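PDB 4H3D: 3-dehydroquinate dehydratase from Clostridium difficile, which catalyses the cis-dehydration of 3-dehydroquinate to 3-dehydroshikimate through an imine intermediate, the third step of the chorismate pathway. Local coordinates for residues B[98-106]-B[123-134]. Numbering follows the deposited sequence.
Sequences RDYYTTLNK and MGDEVIDEVVNF
Arg98 NH1 and the Met123 carbonyl O form one of two polar pairs that join segment 98-106 to segment 123-134. Arg98 bends at chi3 (-58°), and its NH1 donates to a lone pair of Met123 O at 2.7 Å; the acceptor lies almost in the guanidinium plane, although the N-H...O angle is only 138°. Further along, in a salt bridge of 2.7 Å, Glu130 OE2 offers its anti lone pair to Lys106 NZ, the two side chains crossing at about a right angle.

Such side-by-side helices illustrate the TIM barrel of type I dehydroquinases: the two belong to successive beta-alpha units, with strand 116-120 between them in the chain, and over the segments their axes run 10° from parallel and approach to 9.7 Å. Val131 and Tyr101 also pack on that strand, and Tyr101 OH is hydrogen-bonded to Glu120 N.

A Met-aromatic contact joins Met123 to Tyr101. Folded back at chi2 and chi3, Met123 lays SD over one face of the Tyr101 ring, 4.3 Å from its centroid, while Asn105 ND2 sits over the opposite face. Met123 CE also lies over the Arg98 guanidinium. At the other end, Lys106 CE rests on the Phe134 face, 4.0 Å from Phe134 CG.

Between these groups the packing is apolar: Val127 CG1 approaches the Tyr101 edge, and Val131 divides its methyls, CG1 against Asn105 CB (3.8 Å) and CG2 against Thr102 CG2 (4.0 Å).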
loop_
_atom_site.group_PDB
_atom_site.type_symbol
_atom_site.label_atom_id
_atom_site.label_comp_id
_atom_site.label_asym_id
_atom_site.label_seq_id
_atom_site.Cartn_x
_atom_site.Cartn_y
_atom_site.Cartn_z
ATOM N N ARG B 98 -35.632 8.779 -12.575
ATOM C CA ARG B 98 -34.980 7.850 -13.469
ATOM C C ARG B 98 -34.900 8.462 -14.873
ATOM O O ARG B 98 -33.867 8.393 -15.546
ATOM C CB ARG B 98 -35.822 6.573 -13.462
ATOM C CG ARG B 98 -35.482 5.511 -14.446
ATOM C CD ARG B 98 -36.148 4.230 -13.964
ATOM N NE ARG B 98 -35.657 3.943 -12.622
ATOM C CZ ARG B 98 -34.580 3.208 -12.378
ATOM N NH1 ARG B 98 -33.933 2.660 -13.386
ATOM N NH2 ARG B 98 -34.164 3.010 -11.130
ATOM N N ASP B 99 -35.998 9.077 -15.294
ATOM C CA ASP B 99 -36.062 9.733 -16.590
ATOM C C ASP B 99 -35.080 10.900 -16.663
ATOM O O ASP B 99 -34.424 11.081 -17.687
ATOM C CB ASP B 99 -37.484 10.213 -16.899
ATOM C CG ASP B 99 -38.417 9.069 -17.286
ATOM O OD1 ASP B 99 -37.931 7.985 -17.677
ATOM O OD2 ASP B 99 -39.633 9.262 -17.207
ATOM N N TYR B 100 -34.966 11.685 -15.588
ATOM C CA TYR B 100 -34.034 12.810 -15.619
ATOM C C TYR B 100 -32.587 12.317 -15.586
ATOM O O TYR B 100 -31.725 12.917 -16.193
ATOM C CB TYR B 100 -34.277 13.836 -14.505
ATOM C CG TYR B 100 -33.389 15.060 -14.691
ATOM C CD1 TYR B 100 -33.556 15.892 -15.801
ATOM C CD2 TYR B 100 -32.379 15.366 -13.789
ATOM C CE1 TYR B 100 -32.736 16.994 -16.003
ATOM C CE2 TYR B 100 -31.558 16.470 -13.980
ATOM C CZ TYR B 100 -31.749 17.282 -15.094
ATOM O OH TYR B 100 -30.944 18.381 -15.288
ATOM N N TYR B 101 -32.330 11.217 -14.886
ATOM C CA TYR B 101 -30.977 10.664 -14.824
ATOM C C TYR B 101 -30.510 10.330 -16.233
ATOM O O TYR B 101 -29.386 10.639 -16.612
ATOM C CB TYR B 101 -30.958 9.418 -13.941
ATOM C CG TYR B 101 -29.634 8.715 -13.826
ATOM C CD1 TYR B 101 -28.712 9.072 -12.856
ATOM C CD2 TYR B 101 -29.321 7.648 -14.663
ATOM C CE1 TYR B 101 -27.489 8.395 -12.742
ATOM C CE2 TYR B 101 -28.123 6.975 -14.557
ATOM C CZ TYR B 101 -27.206 7.354 -13.594
ATOM O OH TYR B 101 -26.016 6.669 -13.492
ATOM N N THR B 102 -31.395 9.692 -16.992
ATOM C CA THR B 102 -31.129 9.307 -18.372
ATOM C C THR B 102 -30.929 10.542 -19.253
ATOM O O THR B 102 -29.934 10.640 -19.965
ATOM C CB THR B 102 -32.281 8.446 -18.918
ATOM O OG1 THR B 102 -32.434 7.290 -18.075
ATOM C CG2 THR B 102 -32.015 8.005 -20.356
ATOM N N THR B 103 -31.854 11.486 -19.167
ATOM C CA THR B 103 -31.786 12.731 -19.942
ATOM C C THR B 103 -30.524 13.526 -19.636
ATOM O O THR B 103 -29.840 13.989 -20.550
ATOM C CB THR B 103 -33.018 13.632 -19.667
ATOM O OG1 THR B 103 -34.205 12.927 -20.021
ATOM C CG2 THR B 103 -32.942 14.930 -20.485
ATOM N N LEU B 104 -30.220 13.702 -18.355
ATOM C CA LEU B 104 -29.015 14.439 -17.959
ATOM C C LEU B 104 -27.761 13.838 -18.604
ATOM O O LEU B 104 -26.980 14.538 -19.256
ATOM C CB LEU B 104 -28.869 14.431 -16.444
ATOM C CG LEU B 104 -27.649 15.114 -15.827
ATOM C CD1 LEU B 104 -27.607 16.615 -16.156
ATOM C CD2 LEU B 104 -27.657 14.895 -14.335
ATOM N N ASN B 105 -27.556 12.538 -18.419
ATOM C CA ASN B 105 -26.377 11.904 -18.988
ATOM C C ASN B 105 -26.314 11.947 -20.516
ATOM O O ASN B 105 -25.240 12.107 -21.092
ATOM C CB ASN B 105 -26.256 10.484 -18.487
ATOM C CG ASN B 105 -25.684 10.420 -17.100
ATOM O OD1 ASN B 105 -24.553 10.843 -16.872
ATOM N ND2 ASN B 105 -26.458 9.883 -16.158
ATOM N N LYS B 106 -27.455 11.784 -21.167
ATOM C CA LYS B 106 -27.492 11.831 -22.619
ATOM C C LYS B 106 -27.202 13.234 -23.119
ATOM O O LYS B 106 -26.393 13.423 -24.007
ATOM C CB LYS B 106 -28.845 11.338 -23.128
ATOM C CG LYS B 106 -29.040 9.837 -22.927
ATOM C CD LYS B 106 -30.359 9.344 -23.517
ATOM C CE LYS B 106 -30.372 9.351 -25.029
ATOM N NZ LYS B 106 -31.762 9.109 -25.557
ATOM N N MET B 123 -29.139 0.975 -12.006
ATOM C CA MET B 123 -30.197 1.653 -12.766
ATOM C C MET B 123 -30.929 0.681 -13.699
ATOM O O MET B 123 -32.048 0.948 -14.125
ATOM C CB MET B 123 -29.618 2.831 -13.561
ATOM C CG MET B 123 -29.131 3.957 -12.683
ATOM S SD MET B 123 -30.471 4.742 -11.778
ATOM C CE MET B 123 -31.440 5.403 -13.123
ATOM N N GLY B 124 -30.295 -0.449 -14.007
ATOM C CA GLY B 124 -30.920 -1.484 -14.843
ATOM C C GLY B 124 -30.561 -1.424 -16.312
ATOM O O GLY B 124 -30.144 -0.388 -16.820
ATOM N N ASP B 125 -30.770 -2.543 -16.995
ATOM C CA ASP B 125 -30.412 -2.681 -18.407
ATOM C C ASP B 125 -31.040 -1.654 -19.351
ATOM O O ASP B 125 -30.384 -1.207 -20.302
ATOM C CB ASP B 125 -30.765 -4.083 -18.916
ATOM C CG ASP B 125 -29.967 -5.185 -18.228
ATOM O OD1 ASP B 125 -28.880 -4.904 -17.674
ATOM O OD2 ASP B 125 -30.441 -6.356 -18.246
ATOM N N GLU B 126 -32.293 -1.282 -19.097
ATOM C CA GLU B 126 -32.990 -0.335 -19.973
ATOM C C GLU B 126 -32.277 1.011 -19.982
ATOM O O GLU B 126 -31.959 1.544 -21.041
ATOM C CB GLU B 126 -34.465 -0.165 -19.567
ATOM C CG GLU B 126 -35.273 0.726 -20.516
ATOM C CD GLU B 126 -36.776 0.687 -20.252
ATOM O OE1 GLU B 126 -37.194 0.312 -19.137
ATOM O OE2 GLU B 126 -37.540 1.037 -21.170
ATOM N N VAL B 127 -32.018 1.544 -18.795
ATOM C CA VAL B 127 -31.347 2.831 -18.659
ATOM C C VAL B 127 -29.921 2.744 -19.197
ATOM O O VAL B 127 -29.504 3.564 -20.027
ATOM C CB VAL B 127 -31.298 3.290 -17.187
ATOM C CG1 VAL B 127 -30.276 4.402 -16.995
ATOM C CG2 VAL B 127 -32.684 3.702 -16.733
ATOM N N ILE B 128 -29.194 1.732 -18.742
ATOM C CA ILE B 128 -27.803 1.512 -19.152
ATOM C C ILE B 128 -27.655 1.363 -20.660
ATOM O O ILE B 128 -26.802 2.006 -21.258
ATOM C CB ILE B 128 -27.204 0.294 -18.473
ATOM C CG1 ILE B 128 -27.076 0.537 -16.959
ATOM C CG2 ILE B 128 -25.831 0.003 -19.042
ATOM C CD1 ILE B 128 -26.805 -0.717 -16.172
ATOM N N ASP B 129 -28.481 0.523 -21.272
ATOM C CA ASP B 129 -28.417 0.342 -22.733
ATOM C C ASP B 129 -28.592 1.663 -23.457
ATOM O O ASP B 129 -27.831 1.979 -24.389
ATOM C CB ASP B 129 -29.458 -0.671 -23.236
ATOM C CG ASP B 129 -29.030 -2.128 -23.008
ATOM O OD1 ASP B 129 -27.889 -2.368 -22.562
ATOM O OD2 ASP B 129 -29.847 -3.034 -23.283
ATOM N N GLU B 130 -29.555 2.450 -23.018
ATOM C CA GLU B 130 -29.810 3.731 -23.667
ATOM C C GLU B 130 -28.646 4.708 -23.504
ATOM O O GLU B 130 -28.182 5.300 -24.490
ATOM C CB GLU B 130 -31.117 4.370 -23.171
ATOM C CG GLU B 130 -31.476 5.638 -23.952
ATOM C CD GLU B 130 -32.811 6.259 -23.562
ATOM O OE1 GLU B 130 -33.558 5.678 -22.750
ATOM O OE2 GLU B 130 -33.117 7.345 -24.099
ATOM N N VAL B 131 -28.162 4.863 -22.274
ATOM C CA VAL B 131 -27.091 5.810 -22.004
ATOM C C VAL B 131 -25.748 5.351 -22.584
ATOM O O VAL B 131 -25.001 6.165 -23.126
ATOM C CB VAL B 131 -26.946 6.102 -20.505
ATOM C CG1 VAL B 131 -25.857 7.128 -20.277
ATOM C CG2 VAL B 131 -28.288 6.599 -19.943
ATOM N N VAL B 132 -25.440 4.063 -22.479
ATOM C CA VAL B 132 -24.165 3.567 -23.020
ATOM C C VAL B 132 -24.109 3.688 -24.545
ATOM O O VAL B 132 -23.127 4.176 -25.091
ATOM C CB VAL B 132 -23.875 2.113 -22.614
ATOM C CG1 VAL B 132 -22.687 1.567 -23.405
ATOM C CG2 VAL B 132 -23.605 2.030 -21.151
ATOM N N ASN B 133 -25.167 3.266 -25.227
ATOM C CA ASN B 133 -25.189 3.330 -26.679
ATOM C C ASN B 133 -25.058 4.764 -27.170
ATOM O O ASN B 133 -24.329 5.033 -28.125
ATOM C CB ASN B 133 -26.457 2.675 -27.250
ATOM C CG ASN B 133 -26.419 1.158 -27.179
ATOM O OD1 ASN B 133 -25.339 0.546 -27.203
ATOM N ND2 ASN B 133 -27.606 0.532 -27.111
ATOM N N PHE B 134 -25.723 5.696 -26.493
ATOM C CA PHE B 134 -25.655 7.082 -26.899
ATOM C C PHE B 134 -24.273 7.679 -26.644
ATOM O O PHE B 134 -23.734 8.397 -27.498
ATOM C CB PHE B 134 -26.730 7.929 -26.231
ATOM C CG PHE B 134 -26.812 9.286 -26.796
ATOM C CD1 PHE B 134 -27.449 9.497 -28.014
ATOM C CD2 PHE B 134 -26.198 10.354 -26.170
ATOM C CE1 PHE B 134 -27.505 10.750 -28.566
ATOM C CE2 PHE B 134 -26.252 11.624 -26.726
ATOM C CZ PHE B 134 -26.901 11.821 -27.919
HETATM O O HOH W 1 -25.286 9.154 -22.834
#